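Local coordinates for protein putrescine aminotransferase (Halomonas elongata DSM 2581, PDB 6GWI) that probably transfers amino groups from amines such as putrescine to carbonyl acceptors, using bound pyridoxal-5'-phosphate as cofactor, at residues A120-Y131 with G296-A304; V342-Y353 with L425-D433. All coordinates share one frame; numbering follows the deposited sequence.

Contact 1: A120-Y131 with G296-A304; sequences ANDTVLRMVRRY and GVLVGDRVA
Thr123 OG1 is hydrogen-bonded to both Glu119 O and His316 NE2, while the carbon side of the same residue packs on Val297. Its first torsion (chi1 -51°) sets OG1 beside its own backbone N and turns CG2 away from that N. Thr123 CB lies 3.7 Å from Val297 CG2, and the two side chains lie alongside, pointing opposite ways. The same methyl also reaches the helix backbone, with Val297 CG2 3.2 Å from Ala120 O. That oxygen already accepts the helical bond from Val124 N. Val124 CG2 meets Val297 at about a right angle, 3.9 Å from Val297 CG1. No hydrogen bond joins the two segments. This is helix-on-sheet packing in the large domain of a fold-type I aminotransferase. Strand 295-300 runs antiparallel to both its neighbours, 108-114 and 280-283, and residues 296-300 run at 41° to helix 120-131. The extended Met127 chain meets Val299 tip to tip, with CE 4.0 Å from CG2. Tyr131 reaches past the strand to the next helix. Val303 CG2 sits over one ring face near the rim, and Tyr131 CD1 is 3.8 Å from Val303 CA. Tyr131 OH rests 3.4 Å from CG of the exposed Arg302.

Contact 2: V342-Y353 with L425-D433; sequences VVDRVRDDLGPY and LVIRREEID
Leu350 CD1 rests against two backbone oxygens, 3.2 Å from Leu425 O and 3.3 Å from Ile427 O. Leu425 O is buried without a polar partner. Leu350 CD2 packs on Ile432 CD1. Val342 CG1 and Val346 CG2 close on Leu425 CB, completing the tight apolar part. The outer side is polar and more open to solvent. There Arg429 lies across Tyr353, its CG in CH-pi contact over the middle of the ring, 3.9 Å from the centroid. The extended Arg429 chain carries the guanidinium along the ring, 13° from parallel. Asp349 CG is anti to its backbone N (chi1 175°), which brings OD1 to the guanidinium edge. Asp349 OD1 takes a salt bridge from Arg429: a bent 2.6 Å bond from NH2, above the carboxylate plane, and a weak one from NE. Tyr353 OH donates to Asp433 OD1 at 2.7 Å; Arg357 NE bonds to Tyr353 OH and pairs with Asp433 OD1. With an alanine in place of Tyr353, Arg429 would probably lose the ring it lies on and Asp433 its hydroxyl donor. The helices cross at -25°, and a pi-type turn at 346-350 widens the first. By family, both belong to the C-terminal part of a fold-type I aminotransferase's small domain.

In the fold
Contacts 1 and 2 share no helix or strand. They lie on opposite sides of the chain's centre, their own centres 33 Å apart and their nearest atoms about 13 Å apart. Contact 1 is core: nine of its ten touching residues are buried, and it joins a helix to the central sheet by apolar packing. Its helix also carries Asn121, which touches pyridoxal-5'-phosphate, and its far side meets the second subunit through Asp122 and Arg126. Contact 2 joins two helices, and no other chain of the assembly touches it. Six of its ten touching residues are buried; its solvent side adds a salt bridge and a hydroxyl-carboxylate bond, which contact 1 lacks across its segments.

Contact 1: A120-Y131 with G296-A304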
loop_
_atom_site.group_PDB
_atom_site.type_symbol
_atom_site.label_atom_id
_atom_site.label_comp_id
_atom_site.label_asym_id
_atom_site.label_seq_id
_atom_site.Cartn_x
_atom_site.Cartn_y
_atom_site.Cartn_z
ATOM N N ALA B 120 -1.313 -1.170 -6.524
ATOM C CA ALA B 120 -1.720 -0.995 -7.911
ATOM C C ALA B 120 -1.890 -2.342 -8.600
ATOM O O ALA B 120 -2.841 -2.540 -9.366
ATOM C CB ALA B 120 -0.698 -0.136 -8.650
ATOM N N ASN B 121 -0.987 -3.290 -8.338
ATOM C CA ASN B 121 -1.138 -4.600 -8.964
ATOM C C ASN B 121 -2.293 -5.391 -8.350
ATOM O O ASN B 121 -2.956 -6.145 -9.070
ATOM C CB ASN B 121 0.179 -5.373 -8.904
ATOM C CG ASN B 121 1.126 -4.983 -10.035
ATOM O OD1 ASN B 121 0.805 -5.147 -11.214
ATOM N ND2 ASN B 121 2.290 -4.453 -9.681
ATOM N N ASP B 122 -2.584 -5.207 -7.053
ATOM C CA ASP B 122 -3.817 -5.765 -6.496
ATOM C C ASP B 122 -5.039 -5.188 -7.196
ATOM O O ASP B 122 -6.006 -5.905 -7.478
ATOM C CB ASP B 122 -3.932 -5.486 -4.995
ATOM C CG ASP B 122 -2.968 -6.301 -4.166
ATOM O OD1 ASP B 122 -1.761 -5.974 -4.179
ATOM O OD2 ASP B 122 -3.419 -7.259 -3.499
ATOM N N THR B 123 -5.031 -3.874 -7.431
ATOM C CA THR B 123 -6.116 -3.234 -8.165
ATOM C C THR B 123 -6.242 -3.829 -9.561
ATOM O O THR B 123 -7.344 -4.157 -10.017
ATOM C CB THR B 123 -5.851 -1.729 -8.244
ATOM O OG1 THR B 123 -5.571 -1.218 -6.932
ATOM C CG2 THR B 123 -7.042 -0.988 -8.838
ATOM N N VAL B 124 -5.109 -3.982 -10.252
ATOM C CA VAL B 124 -5.098 -4.620 -11.566
ATOM C C VAL B 124 -5.789 -5.974 -11.509
ATOM O O VAL B 124 -6.633 -6.298 -12.351
ATOM C CB VAL B 124 -3.650 -4.755 -12.075
ATOM C CG1 VAL B 124 -3.558 -5.788 -13.200
ATOM C CG2 VAL B 124 -3.121 -3.409 -12.537
ATOM N N LEU B 125 -5.413 -6.802 -10.532
ATOM C CA LEU B 125 -5.922 -8.170 -10.493
ATOM C C LEU B 125 -7.432 -8.190 -10.295
ATOM O O LEU B 125 -8.142 -8.941 -10.973
ATOM C CB LEU B 125 -5.213 -8.958 -9.391
ATOM C CG LEU B 125 -5.531 -10.451 -9.272
ATOM C CD1 LEU B 125 -5.450 -11.152 -10.616
ATOM C CD2 LEU B 125 -4.573 -11.110 -8.294
ATOM N N ARG B 126 -7.945 -7.374 -9.368
ATOM C CA ARG B 126 -9.386 -7.346 -9.142
ATOM C C ARG B 126 -10.114 -6.730 -10.327
ATOM O O ARG B 126 -11.203 -7.184 -10.698
ATOM C CB ARG B 126 -9.713 -6.586 -7.859
ATOM C CG ARG B 126 -9.245 -7.277 -6.591
ATOM C CD ARG B 126 -9.789 -6.584 -5.346
ATOM N NE ARG B 126 -11.213 -6.842 -5.137
ATOM C CZ ARG B 126 -11.989 -6.145 -4.308
ATOM N NH1 ARG B 126 -11.485 -5.136 -3.614
ATOM N NH2 ARG B 126 -13.273 -6.454 -4.176
ATOM N N MET B 127 -9.523 -5.704 -10.948
ATOM C CA MET B 127 -10.145 -5.096 -12.116
ATOM C C MET B 127 -10.223 -6.086 -13.271
ATOM O O MET B 127 -11.247 -6.176 -13.956
ATOM C CB MET B 127 -9.365 -3.857 -12.546
ATOM C CG MET B 127 -9.714 -2.595 -11.791
ATOM S SD MET B 127 -8.805 -1.195 -12.466
ATOM C CE MET B 127 -9.499 0.141 -11.498
ATOM N N VAL B 128 -9.145 -6.838 -13.500
ATOM C CA VAL B 128 -9.110 -7.780 -14.616
ATOM C C VAL B 128 -10.196 -8.834 -14.457
ATOM O O VAL B 128 -10.948 -9.128 -15.394
ATOM C CB VAL B 128 -7.713 -8.415 -14.728
ATOM C CG1 VAL B 128 -7.738 -9.658 -15.609
ATOM C CG2 VAL B 128 -6.723 -7.405 -15.283
ATOM N N ARG B 129 -10.304 -9.406 -13.260
ATOM C CA ARG B 129 -11.234 -10.509 -13.041
ATOM C C ARG B 129 -12.665 -10.013 -12.915
ATOM O O ARG B 129 -13.593 -10.687 -13.376
ATOM C CB ARG B 129 -10.786 -11.306 -11.810
ATOM C CG ARG B 129 -9.587 -12.219 -12.139
ATOM C CD ARG B 129 -8.851 -12.823 -10.930
ATOM N NE ARG B 129 -7.883 -13.835 -11.374
ATOM C CZ ARG B 129 -7.137 -14.596 -10.573
ATOM N NH1 ARG B 129 -7.222 -14.486 -9.255
ATOM N NH2 ARG B 129 -6.301 -15.482 -11.100
ATOM N N ARG B 130 -12.858 -8.824 -12.346
ATOM C CA ARG B 130 -14.174 -8.203 -12.358
ATOM C C ARG B 130 -14.616 -7.901 -13.784
ATOM O O ARG B 130 -15.780 -8.116 -14.140
ATOM C CB ARG B 130 -14.140 -6.931 -11.512
ATOM C CG ARG B 130 -15.427 -6.122 -11.495
ATOM C CD ARG B 130 -16.608 -6.865 -10.865
ATOM N NE ARG B 130 -17.756 -5.970 -10.705
ATOM C CZ ARG B 130 -19.015 -6.365 -10.531
ATOM N NH1 ARG B 130 -19.320 -7.656 -10.488
ATOM N NH2 ARG B 130 -19.977 -5.460 -10.402
ATOM N N TYR B 131 -13.691 -7.420 -14.617
ATOM C CA TYR B 131 -14.003 -7.101 -16.005
ATOM C C TYR B 131 -14.624 -8.293 -16.719
ATOM O O TYR B 131 -15.724 -8.203 -17.273
ATOM C CB TYR B 131 -12.734 -6.646 -16.728
ATOM C CG TYR B 131 -12.905 -6.500 -18.219
ATOM C CD1 TYR B 131 -13.489 -5.364 -18.764
ATOM C CD2 TYR B 131 -12.483 -7.500 -19.081
ATOM C CE1 TYR B 131 -13.646 -5.232 -20.127
ATOM C CE2 TYR B 131 -12.635 -7.378 -20.435
ATOM C CZ TYR B 131 -13.216 -6.245 -20.956
ATOM O OH TYR B 131 -13.365 -6.129 -22.314
ATOM N N GLY B 296 -0.890 4.111 -8.658
ATOM C CA GLY B 296 -2.209 4.015 -9.252
ATOM C C GLY B 296 -2.198 3.053 -10.415
ATOM O O GLY B 296 -1.182 2.427 -10.733
ATOM N N VAL B 297 -3.362 2.942 -11.045
ATOM C CA VAL B 297 -3.545 2.147 -12.250
ATOM C C VAL B 297 -4.119 3.075 -13.308
ATOM O O VAL B 297 -5.194 3.655 -13.110
ATOM C CB VAL B 297 -4.476 0.946 -12.021
ATOM C CG1 VAL B 297 -4.598 0.112 -13.295
ATOM C CG2 VAL B 297 -3.972 0.088 -10.870
ATOM N N LEU B 298 -3.397 3.239 -14.411
ATOM C CA LEU B 298 -3.957 3.899 -15.584
ATOM C C LEU B 298 -4.823 2.876 -16.310
ATOM O O LEU B 298 -4.348 1.789 -16.662
ATOM C CB LEU B 298 -2.851 4.442 -16.483
ATOM C CG LEU B 298 -1.963 5.514 -15.839
ATOM C CD1 LEU B 298 -0.741 5.827 -16.686
ATOM C CD2 LEU B 298 -2.755 6.786 -15.582
ATOM N N VAL B 299 -6.085 3.221 -16.536
ATOM C CA VAL B 299 -7.098 2.261 -16.963
ATOM C C VAL B 299 -7.500 2.597 -18.390
ATOM O O VAL B 299 -7.918 3.726 -18.678
ATOM C CB VAL B 299 -8.321 2.276 -16.031
ATOM C CG1 VAL B 299 -9.349 1.238 -16.474
ATOM C CG2 VAL B 299 -7.899 2.038 -14.583
ATOM N N GLY B 300 -7.378 1.612 -19.280
ATOM C CA GLY B 300 -7.764 1.813 -20.658
ATOM C C GLY B 300 -9.269 1.869 -20.829
ATOM O O GLY B 300 -10.043 1.392 -19.997
ATOM N N ASP B 301 -9.681 2.453 -21.958
ATOM C CA ASP B 301 -11.099 2.681 -22.210
ATOM C C ASP B 301 -11.895 1.382 -22.195
ATOM O O ASP B 301 -13.052 1.364 -21.758
ATOM C CB ASP B 301 -11.290 3.385 -23.556
ATOM C CG ASP B 301 -10.887 4.844 -23.523
ATOM O OD1 ASP B 301 -10.868 5.437 -22.424
ATOM O OD2 ASP B 301 -10.608 5.405 -24.603
ATOM N N ARG B 302 -11.315 0.295 -22.706
ATOM C CA ARG B 302 -12.054 -0.963 -22.777
ATOM C C ARG B 302 -12.426 -1.467 -21.387
ATOM O O ARG B 302 -13.572 -1.863 -21.148
ATOM C CB ARG B 302 -11.272 -2.003 -23.579
ATOM C CG ARG B 302 -11.954 -3.360 -23.607
ATOM C CD ARG B 302 -11.422 -4.264 -24.708
ATOM N NE ARG B 302 -11.717 -3.669 -26.014
ATOM C CZ ARG B 302 -11.302 -4.143 -27.185
ATOM N NH1 ARG B 302 -10.567 -5.244 -27.244
ATOM N NH2 ARG B 302 -11.635 -3.515 -28.302
ATOM N N VAL B 303 -11.466 -1.496 -20.459
ATOM C CA VAL B 303 -11.785 -1.940 -19.105
ATOM C C VAL B 303 -12.640 -0.896 -18.394
ATOM O O VAL B 303 -13.607 -1.232 -17.698
ATOM C CB VAL B 303 -10.499 -2.252 -18.316
ATOM C CG1 VAL B 303 -10.815 -2.523 -16.840
ATOM C CG2 VAL B 303 -9.782 -3.441 -18.937
ATOM N N ALA B 304 -12.302 0.384 -18.555
ATOM C CA ALA B 304 -13.029 1.437 -17.854
ATOM C C ALA B 304 -14.508 1.433 -18.221
ATOM O O ALA B 304 -15.374 1.590 -17.350
ATOM C CB ALA B 304 -12.401 2.795 -18.169
#

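Contact 2: V342-Y353 with L425-D433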
loop_
_atom_site.group_PDB
_atom_site.type_symbol
_atom_site.label_atom_id
_atom_site.label_comp_id
_atom_site.label_asym_id
_atom_site.label_seq_id
_atom_site.Cartn_x
_atom_site.Cartn_y
_atom_site.Cartn_z
ATOM N N VAL B 342 12.851 16.752 -19.116
ATOM C CA VAL B 342 13.703 15.713 -18.547
ATOM C C VAL B 342 13.597 14.419 -19.350
ATOM O O VAL B 342 14.603 13.737 -19.580
ATOM C CB VAL B 342 13.352 15.500 -17.061
ATOM C CG1 VAL B 342 14.116 14.318 -16.475
ATOM C CG2 VAL B 342 13.641 16.771 -16.256
ATOM N N VAL B 343 12.387 14.046 -19.772
ATOM C CA VAL B 343 12.217 12.816 -20.548
ATOM C C VAL B 343 12.951 12.922 -21.883
ATOM O O VAL B 343 13.692 12.017 -22.277
ATOM C CB VAL B 343 10.725 12.498 -20.749
ATOM C CG1 VAL B 343 10.558 11.215 -21.570
ATOM C CG2 VAL B 343 10.013 12.379 -19.406
ATOM N N ASP B 344 12.756 14.049 -22.589
ATOM C CA ASP B 344 13.417 14.277 -23.871
ATOM C C ASP B 344 14.917 14.125 -23.752
ATOM O O ASP B 344 15.602 13.759 -24.712
ATOM C CB ASP B 344 13.150 15.697 -24.372
ATOM C CG ASP B 344 11.691 16.008 -24.552
ATOM O OD1 ASP B 344 11.000 15.224 -25.228
ATOM O OD2 ASP B 344 11.235 17.042 -24.020
ATOM N N ARG B 345 15.429 14.409 -22.562
ATOM C CA ARG B 345 16.830 14.580 -22.211
ATOM C C ARG B 345 17.518 13.263 -21.884
ATOM O O ARG B 345 18.660 13.041 -22.302
ATOM C CB ARG B 345 16.843 15.551 -21.038
ATOM C CG ARG B 345 18.121 15.907 -20.391
ATOM C CD ARG B 345 17.789 16.913 -19.278
ATOM N NE ARG B 345 17.078 18.122 -19.710
ATOM C CZ ARG B 345 17.683 19.228 -20.140
ATOM N NH1 ARG B 345 19.005 19.263 -20.225
ATOM N NH2 ARG B 345 16.975 20.294 -20.495
ATOM N N VAL B 346 16.838 12.389 -21.143
ATOM C CA VAL B 346 17.265 10.995 -21.032
ATOM C C VAL B 346 17.398 10.382 -22.420
ATOM O O VAL B 346 18.391 9.717 -22.738
ATOM C CB VAL B 346 16.264 10.212 -20.160
ATOM C CG1 VAL B 346 16.593 8.725 -20.127
ATOM C CG2 VAL B 346 16.232 10.802 -18.755
ATOM N N ARG B 347 16.385 10.590 -23.268
ATOM C CA ARG B 347 16.355 9.938 -24.573
ATOM C C ARG B 347 17.435 10.481 -25.505
ATOM O O ARG B 347 18.071 9.711 -26.235
ATOM C CB ARG B 347 14.976 10.106 -25.213
ATOM C CG ARG B 347 14.829 9.359 -26.531
ATOM C CD ARG B 347 13.434 9.493 -27.136
ATOM N NE ARG B 347 13.072 10.880 -27.427
ATOM C CZ ARG B 347 12.218 11.613 -26.713
ATOM N NH1 ARG B 347 11.607 11.109 -25.649
ATOM N NH2 ARG B 347 11.968 12.863 -27.076
ATOM N N ASP B 348 17.647 11.801 -25.512
ATOM C CA ASP B 348 18.512 12.432 -26.501
ATOM C C ASP B 348 19.895 12.797 -25.977
ATOM O O ASP B 348 20.810 12.993 -26.785
ATOM C CB ASP B 348 17.862 13.710 -27.054
ATOM C CG ASP B 348 16.550 13.445 -27.763
ATOM O OD1 ASP B 348 16.345 12.307 -28.235
ATOM O OD2 ASP B 348 15.732 14.384 -27.868
ATOM N N ASP B 349 20.075 12.898 -24.659
ATOM C CA ASP B 349 21.331 13.387 -24.097
ATOM C C ASP B 349 21.931 12.378 -23.127
ATOM O O ASP B 349 22.948 11.759 -23.450
ATOM C CB ASP B 349 21.096 14.741 -23.422
ATOM C CG ASP B 349 22.329 15.265 -22.710
ATOM O OD1 ASP B 349 23.428 14.712 -22.929
ATOM O OD2 ASP B 349 22.199 16.226 -21.923
ATOM N N LEU B 350 21.335 12.182 -21.950
ATOM C CA LEU B 350 21.987 11.392 -20.910
ATOM C C LEU B 350 21.995 9.906 -21.253
ATOM O O LEU B 350 22.960 9.200 -20.942
ATOM C CB LEU B 350 21.295 11.643 -19.571
ATOM C CG LEU B 350 21.289 13.116 -19.148
ATOM C CD1 LEU B 350 20.413 13.334 -17.922
ATOM C CD2 LEU B 350 22.705 13.626 -18.891
ATOM N N GLY B 351 20.936 9.414 -21.891
ATOM C CA GLY B 351 20.864 8.023 -22.268
ATOM C C GLY B 351 21.981 7.619 -23.207
ATOM O O GLY B 351 22.758 6.700 -22.927
ATOM N N PRO B 352 22.076 8.292 -24.356
ATOM C CA PRO B 352 23.201 8.013 -25.263
ATOM C C PRO B 352 24.559 8.252 -24.631
ATOM O O PRO B 352 25.507 7.511 -24.919
ATOM C CB PRO B 352 22.943 8.970 -26.437
ATOM C CG PRO B 352 21.460 9.145 -26.446
ATOM C CD PRO B 352 21.047 9.136 -24.992
ATOM N N TYR B 353 24.682 9.250 -23.753
ATOM C CA TYR B 353 25.972 9.511 -23.127
ATOM C C TYR B 353 26.345 8.381 -22.176
ATOM O O TYR B 353 27.485 7.903 -22.180
ATOM C CB TYR B 353 25.942 10.849 -22.394
ATOM C CG TYR B 353 27.288 11.247 -21.840
ATOM C CD1 TYR B 353 28.246 11.834 -22.652
ATOM C CD2 TYR B 353 27.603 11.025 -20.506
ATOM C CE1 TYR B 353 29.479 12.197 -22.151
ATOM C CE2 TYR B 353 28.833 11.385 -19.996
ATOM C CZ TYR B 353 29.767 11.970 -20.823
ATOM O OH TYR B 353 30.997 12.330 -20.319
ATOM N N LEU B 425 17.243 10.930 -13.091
ATOM C CA LEU B 425 17.190 11.368 -14.479
ATOM C C LEU B 425 17.814 12.741 -14.681
ATOM O O LEU B 425 18.018 13.145 -15.830
ATOM C CB LEU B 425 15.742 11.373 -14.963
ATOM C CG LEU B 425 14.983 10.058 -14.760
ATOM C CD1 LEU B 425 13.656 10.110 -15.495
ATOM C CD2 LEU B 425 15.795 8.839 -15.205
ATOM N N VAL B 426 18.129 13.455 -13.600
ATOM C CA VAL B 426 18.790 14.750 -13.686
ATOM C C VAL B 426 20.292 14.634 -13.449
ATOM O O VAL B 426 20.961 15.645 -13.215
ATOM C CB VAL B 426 18.163 15.758 -12.708
ATOM C CG1 VAL B 426 16.684 15.941 -13.018
ATOM C CG2 VAL B 426 18.368 15.312 -11.263
ATOM N N ILE B 427 20.838 13.415 -13.495
ATOM C CA ILE B 427 22.268 13.237 -13.289
ATOM C C ILE B 427 23.024 14.017 -14.354
ATOM O O ILE B 427 22.625 14.061 -15.525
ATOM C CB ILE B 427 22.629 11.742 -13.314
ATOM C CG1 ILE B 427 24.089 11.539 -12.896
ATOM C CG2 ILE B 427 22.392 11.152 -14.703
ATOM C CD1 ILE B 427 24.482 10.078 -12.691
ATOM N N ARG B 428 24.128 14.633 -13.952
ATOM C CA ARG B 428 24.933 15.401 -14.884
ATOM C C ARG B 428 25.937 14.488 -15.579
ATOM O O ARG B 428 26.245 13.389 -15.113
ATOM C CB ARG B 428 25.681 16.525 -14.165
ATOM C CG ARG B 428 24.839 17.740 -13.813
ATOM C CD ARG B 428 25.699 18.809 -13.154
ATOM N NE ARG B 428 25.340 20.158 -13.580
ATOM C CZ ARG B 428 25.654 20.679 -14.763
ATOM N NH1 ARG B 428 26.328 19.963 -15.653
ATOM N NH2 ARG B 428 25.287 21.919 -15.061
ATOM N N ARG B 429 26.436 14.957 -16.723
ATOM C CA ARG B 429 27.390 14.168 -17.491
ATOM C C ARG B 429 28.663 13.918 -16.694
ATOM O O ARG B 429 29.222 12.815 -16.734
ATOM C CB ARG B 429 27.698 14.866 -18.810
ATOM C CG ARG B 429 26.622 14.657 -19.853
ATOM C CD ARG B 429 26.968 15.381 -21.129
ATOM N NE ARG B 429 26.110 14.972 -22.233
ATOM C CZ ARG B 429 26.408 15.161 -23.512
ATOM N NH1 ARG B 429 27.542 15.761 -23.847
ATOM N NH2 ARG B 429 25.571 14.751 -24.455
ATOM N N GLU B 430 29.154 14.938 -15.982
ATOM C CA GLU B 430 30.319 14.735 -15.133
ATOM C C GLU B 430 30.025 13.717 -14.038
ATOM O O GLU B 430 30.920 12.966 -13.631
ATOM C CB GLU B 430 30.769 16.066 -14.522
ATOM C CG GLU B 430 29.644 16.965 -14.002
ATOM C CD GLU B 430 29.189 18.001 -15.021
ATOM O OE1 GLU B 430 28.734 17.609 -16.117
ATOM O OE2 GLU B 430 29.296 19.211 -14.725
ATOM N N GLU B 431 28.775 13.659 -13.566
ATOM C CA GLU B 431 28.401 12.671 -12.560
ATOM C C GLU B 431 28.283 11.272 -13.161
ATOM O O GLU B 431 28.582 10.286 -12.480
ATOM C CB GLU B 431 27.098 13.098 -11.878
ATOM C CG GLU B 431 27.279 14.332 -10.990
ATOM C CD GLU B 431 25.977 15.017 -10.620
ATOM O OE1 GLU B 431 24.930 14.713 -11.227
ATOM O OE2 GLU B 431 26.008 15.876 -9.713
ATOM N N ILE B 432 27.868 11.161 -14.426
ATOM C CA ILE B 432 27.926 9.866 -15.103
ATOM C C ILE B 432 29.373 9.411 -15.245
ATOM O O ILE B 432 29.686 8.227 -15.067
ATOM C CB ILE B 432 27.218 9.929 -16.471
ATOM C CG1 ILE B 432 25.700 9.951 -16.277
ATOM C CG2 ILE B 432 27.636 8.744 -17.349
ATOM C CD1 ILE B 432 24.920 10.279 -17.537
ATOM N N ASP B 433 30.272 10.338 -15.590
ATOM C CA ASP B 433 31.693 10.013 -15.664
ATOM C C ASP B 433 32.192 9.436 -14.345
ATOM O O ASP B 433 32.885 8.411 -14.323
ATOM C CB ASP B 433 32.500 11.260 -16.029
ATOM C CG ASP B 433 32.319 11.673 -17.474
ATOM O OD1 ASP B 433 31.937 10.817 -18.300
ATOM O OD2 ASP B 433 32.556 12.859 -17.783
#